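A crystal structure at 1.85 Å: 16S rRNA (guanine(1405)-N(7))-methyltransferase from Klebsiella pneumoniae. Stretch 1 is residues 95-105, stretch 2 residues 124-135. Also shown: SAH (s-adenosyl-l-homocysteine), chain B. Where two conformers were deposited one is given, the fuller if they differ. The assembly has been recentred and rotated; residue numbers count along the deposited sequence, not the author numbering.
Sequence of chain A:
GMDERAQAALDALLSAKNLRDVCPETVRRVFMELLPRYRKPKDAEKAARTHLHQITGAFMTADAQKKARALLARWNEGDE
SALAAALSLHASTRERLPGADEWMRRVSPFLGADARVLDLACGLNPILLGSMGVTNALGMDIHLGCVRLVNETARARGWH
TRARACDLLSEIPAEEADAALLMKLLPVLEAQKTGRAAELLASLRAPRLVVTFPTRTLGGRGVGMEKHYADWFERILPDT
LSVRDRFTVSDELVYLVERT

Stretch 1, residues 95-105: ERLPGADEWMR
Stretch 2 124-135: LNPILLGSMGVT

The paired residues ascend in both stretches, though the two helices are not aligned: CA of Arg-96 lies 9.2 Å from CA of Asn-125, CA of Leu-97 8.3 Å from CA of Leu-128, and CA of Met-104 7.9 Å from CA of Met-132. In the first, a turn through Leu-97 and Pro-98 leads to Gly-99, the N-cap of a helix that starts at Ala-100 (phi/psi -58/-41). In the second, Leu-124 caps a helix that begins at Asn-125; Met-132 (-103/19) and Gly-133 (94/-2) then turn the chain, and Val-134 N returns to Leu-129 O at 3.1 Å.

The contact, 429 Å² in all, is mainly apolar. Small Ala-100 leaves room for larger neighbours: its CB meets Met-132 CE at 3.5 Å and Leu-128 CD1 at 4.5 Å. Leu-128 (chi1 t, chi2 p) also brings CD1 to 4.2 Å from CD2 of Leu-97 (m, t), and CD2 to 4.1 Å from CD of Arg-96. Met-132 is extended (m, t, t) and Met-104 folded (m, m, m); Met-104 CG lies 3.5 Å from Met-132 SD. The curled end of Met-104 enters the hollow at the turn, where its CE sits 3.4 Å from Met-132 O and 3.8 Å from Val-134 CG2. Trp-103 (t, chi2 101°) approaches with CZ3 reaching Leu-129 CD2 at 4.4 Å.

At the ligand end, Arg-96 (t, t, m, chi4 108°) extends to S-adenosyl-L-homocysteine. Its NH1 donates to SAH OXT at 3.0 Å and its NH2 to SAH O at 2.6 Å, a two-pronged grip on the carboxylate. Asn-125 (chi1 t, chi2 63°) places OD1 3.3 Å from Arg-96 NH1, oblique to the guanidinium. The one close polar pair between the stretches thus lies beside the ligand; apolar side chains of helix and turn fill most of the rest.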

# COMPACT_ATOMS: atom_id res chain seq x y z
N GLU A 95 6.34 -10.41 -1.41
CA GLU A 95 7.48 -9.61 -1.86
C GLU A 95 8.80 -10.37 -1.69
O GLU A 95 9.68 -10.30 -2.56
CB GLU A 95 7.52 -8.28 -1.11
CG GLU A 95 6.42 -7.34 -1.56
CD GLU A 95 6.19 -6.10 -0.69
OE1 GLU A 95 6.80 -5.94 0.40
OE2 GLU A 95 5.34 -5.27 -1.11
N ARG A 96 8.94 -11.10 -0.58
CA ARG A 96 10.20 -11.75 -0.19
C ARG A 96 10.41 -13.14 -0.79
O ARG A 96 11.56 -13.58 -0.87
CB ARG A 96 10.27 -11.86 1.34
CG ARG A 96 11.67 -12.10 1.92
CD ARG A 96 11.66 -11.89 3.43
NE ARG A 96 11.34 -10.49 3.76
CZ ARG A 96 10.20 -10.08 4.29
NH1 ARG A 96 9.24 -10.96 4.63
NH2 ARG A 96 10.03 -8.77 4.56
N LEU A 97 9.33 -13.84 -1.20
CA LEU A 97 9.44 -15.22 -1.67
C LEU A 97 10.48 -15.43 -2.77
O LEU A 97 11.28 -16.38 -2.67
CB LEU A 97 8.08 -15.71 -2.16
CG LEU A 97 7.10 -16.06 -1.08
CD1 LEU A 97 5.75 -16.25 -1.74
CD2 LEU A 97 7.58 -17.32 -0.43
N PRO A 98 10.49 -14.66 -3.86
CA PRO A 98 11.46 -14.97 -4.92
C PRO A 98 12.91 -14.78 -4.51
O PRO A 98 13.78 -15.49 -5.03
CB PRO A 98 11.04 -14.02 -6.06
CG PRO A 98 10.27 -12.95 -5.43
CD PRO A 98 9.57 -13.58 -4.25
N GLY A 99 13.21 -13.88 -3.57
CA GLY A 99 14.56 -13.74 -3.08
C GLY A 99 14.85 -14.48 -1.79
O GLY A 99 15.93 -14.28 -1.21
N ALA A 100 13.93 -15.33 -1.32
CA ALA A 100 14.07 -15.91 0.01
C ALA A 100 15.37 -16.67 0.17
O ALA A 100 16.02 -16.60 1.22
CB ALA A 100 12.88 -16.82 0.32
N ASP A 101 15.77 -17.43 -0.85
CA ASP A 101 17.02 -18.18 -0.75
C ASP A 101 18.19 -17.23 -0.54
O ASP A 101 18.92 -17.32 0.45
CB ASP A 101 17.21 -19.05 -1.98
CG ASP A 101 16.23 -20.22 -2.02
OD1 ASP A 101 15.83 -20.69 -0.94
OD2 ASP A 101 15.90 -20.67 -3.14
N GLU A 102 18.35 -16.26 -1.44
CA GLU A 102 19.36 -15.24 -1.23
C GLU A 102 19.23 -14.60 0.16
O GLU A 102 20.24 -14.38 0.84
CB GLU A 102 19.25 -14.20 -2.34
CG GLU A 102 20.30 -13.17 -2.24
CD GLU A 102 20.19 -12.07 -3.28
OE1 GLU A 102 19.33 -12.17 -4.18
OE2 GLU A 102 20.98 -11.10 -3.20
N TRP A 103 18.00 -14.30 0.60
CA TRP A 103 17.80 -13.64 1.88
C TRP A 103 18.34 -14.49 3.04
O TRP A 103 19.05 -14.01 3.92
CB TRP A 103 16.29 -13.34 2.06
CG TRP A 103 15.92 -12.32 3.12
CD1 TRP A 103 15.59 -10.99 2.92
CD2 TRP A 103 15.82 -12.55 4.52
NE1 TRP A 103 15.31 -10.39 4.12
CE2 TRP A 103 15.44 -11.33 5.12
CE3 TRP A 103 16.03 -13.68 5.34
CZ2 TRP A 103 15.26 -11.20 6.48
CZ3 TRP A 103 15.86 -13.56 6.69
CH2 TRP A 103 15.48 -12.32 7.26
N MET A 104 18.01 -15.77 3.07
CA MET A 104 18.51 -16.59 4.17
C MET A 104 20.02 -16.79 4.07
O MET A 104 20.73 -16.72 5.09
CB MET A 104 17.78 -17.92 4.20
CG MET A 104 16.43 -17.85 4.87
SD MET A 104 16.54 -17.75 6.67
CE MET A 104 17.26 -19.35 7.07
N ARG A 105 20.54 -17.03 2.86
CA ARG A 105 21.98 -17.15 2.68
C ARG A 105 22.72 -15.95 3.25
O ARG A 105 23.80 -16.09 3.83
CB ARG A 105 22.31 -17.30 1.19
CG ARG A 105 23.74 -17.75 0.90
CD ARG A 105 24.07 -17.59 -0.57
NE ARG A 105 22.97 -18.06 -1.42
CZ ARG A 105 22.35 -17.31 -2.33
NH1 ARG A 105 22.73 -16.05 -2.53
NH2 ARG A 105 21.36 -17.82 -3.05
N LEU A 124 3.07 -12.65 8.32
CA LEU A 124 3.23 -14.10 8.20
C LEU A 124 4.70 -14.53 8.10
O LEU A 124 4.97 -15.70 7.81
CB LEU A 124 2.47 -14.62 6.99
CG LEU A 124 0.96 -14.41 7.03
CD1 LEU A 124 0.36 -14.95 5.72
CD2 LEU A 124 0.28 -15.10 8.26
N ASN A 125 5.64 -13.63 8.33
CA ASN A 125 7.05 -13.98 8.12
C ASN A 125 7.52 -15.17 8.97
O ASN A 125 8.42 -15.89 8.50
CB ASN A 125 7.92 -12.75 8.38
CG ASN A 125 9.38 -13.02 8.04
OD1 ASN A 125 9.71 -13.28 6.87
ND2 ASN A 125 10.24 -13.00 9.05
N PRO A 126 7.01 -15.42 10.19
CA PRO A 126 7.52 -16.58 10.96
C PRO A 126 7.21 -17.92 10.33
O PRO A 126 7.91 -18.91 10.61
CB PRO A 126 6.86 -16.40 12.33
CG PRO A 126 6.06 -15.02 12.22
CD PRO A 126 6.49 -14.34 11.07
N ILE A 127 6.20 -17.98 9.47
CA ILE A 127 5.97 -19.21 8.72
C ILE A 127 7.04 -19.39 7.63
O ILE A 127 7.54 -20.49 7.41
CB ILE A 127 4.55 -19.20 8.14
CG1 ILE A 127 3.53 -19.17 9.28
CG2 ILE A 127 4.33 -20.43 7.23
CD1 ILE A 127 2.11 -19.00 8.82
N LEU A 128 7.40 -18.30 6.94
CA LEU A 128 8.50 -18.34 5.98
C LEU A 128 9.80 -18.76 6.64
O LEU A 128 10.46 -19.71 6.20
CB LEU A 128 8.65 -16.98 5.30
CG LEU A 128 9.75 -16.82 4.25
CD1 LEU A 128 9.65 -17.97 3.22
CD2 LEU A 128 9.59 -15.48 3.57
N LEU A 129 10.19 -18.05 7.71
CA LEU A 129 11.33 -18.46 8.54
C LEU A 129 11.28 -19.92 8.95
O LEU A 129 12.26 -20.66 8.81
CB LEU A 129 11.38 -17.61 9.81
CG LEU A 129 11.68 -16.15 9.61
CD1 LEU A 129 11.66 -15.47 11.00
CD2 LEU A 129 13.01 -16.06 8.93
N GLY A 130 10.18 -20.33 9.54
CA GLY A 130 10.13 -21.68 10.06
C GLY A 130 10.36 -22.73 9.00
O GLY A 130 10.98 -23.77 9.26
N SER A 131 9.88 -22.47 7.78
CA SER A 131 10.11 -23.43 6.71
C SER A 131 11.59 -23.58 6.39
O SER A 131 12.00 -24.63 5.89
CB SER A 131 9.35 -23.00 5.46
OG SER A 131 9.89 -21.79 4.96
N MET A 132 12.39 -22.55 6.68
CA MET A 132 13.79 -22.50 6.33
C MET A 132 14.71 -22.78 7.51
O MET A 132 15.91 -22.44 7.47
CB MET A 132 14.10 -21.14 5.71
CG MET A 132 13.27 -20.91 4.46
SD MET A 132 13.61 -19.40 3.52
CE MET A 132 12.66 -19.80 2.05
N GLY A 133 14.17 -23.42 8.56
CA GLY A 133 14.93 -23.91 9.68
C GLY A 133 15.03 -22.97 10.86
O GLY A 133 15.66 -23.34 11.86
N VAL A 134 14.44 -21.77 10.77
CA VAL A 134 14.41 -20.83 11.88
C VAL A 134 13.08 -21.06 12.59
O VAL A 134 12.05 -20.49 12.23
CB VAL A 134 14.59 -19.40 11.42
CG1 VAL A 134 14.52 -18.41 12.63
CG2 VAL A 134 15.92 -19.30 10.65
N THR A 135 13.10 -21.92 13.61
CA THR A 135 11.87 -22.41 14.23
C THR A 135 11.78 -22.03 15.71
O THR A 135 11.00 -22.63 16.47
CB THR A 135 11.77 -23.93 14.05
OG1 THR A 135 12.86 -24.56 14.72
CG2 THR A 135 11.88 -24.25 12.56
N SAH B . 7.67 -7.79 9.08
CA SAH B . 6.71 -8.49 8.20
CB SAH B . 5.49 -7.63 7.95
CG SAH B . 5.72 -6.18 7.42
SD SAH B . 4.13 -5.40 6.90
C SAH B . 7.37 -8.85 6.86
O SAH B . 8.35 -8.16 6.50
OXT SAH B . 6.93 -9.77 6.13
C5' SAH B . 3.89 -4.29 8.35
C4' SAH B . 3.28 -5.01 9.59
O4' SAH B . 3.33 -4.12 10.73
C3' SAH B . 1.82 -5.53 9.49
O3' SAH B . 1.77 -6.94 9.77
C2' SAH B . 1.05 -4.76 10.55
O2' SAH B . 0.08 -5.61 11.16
C1' SAH B . 2.18 -4.43 11.54
N9 SAH B . 1.97 -3.23 12.32
C8 SAH B . 1.67 -1.98 11.86
N7 SAH B . 1.68 -1.12 12.92
C5 SAH B . 1.92 -1.86 14.05
C6 SAH B . 2.00 -1.56 15.39
N6 SAH B . 1.75 -0.35 15.86
N1 SAH B . 2.36 -2.56 16.27
C2 SAH B . 2.54 -3.84 15.85
N3 SAH B . 2.46 -4.17 14.53
C4 SAH B . 2.15 -3.16 13.67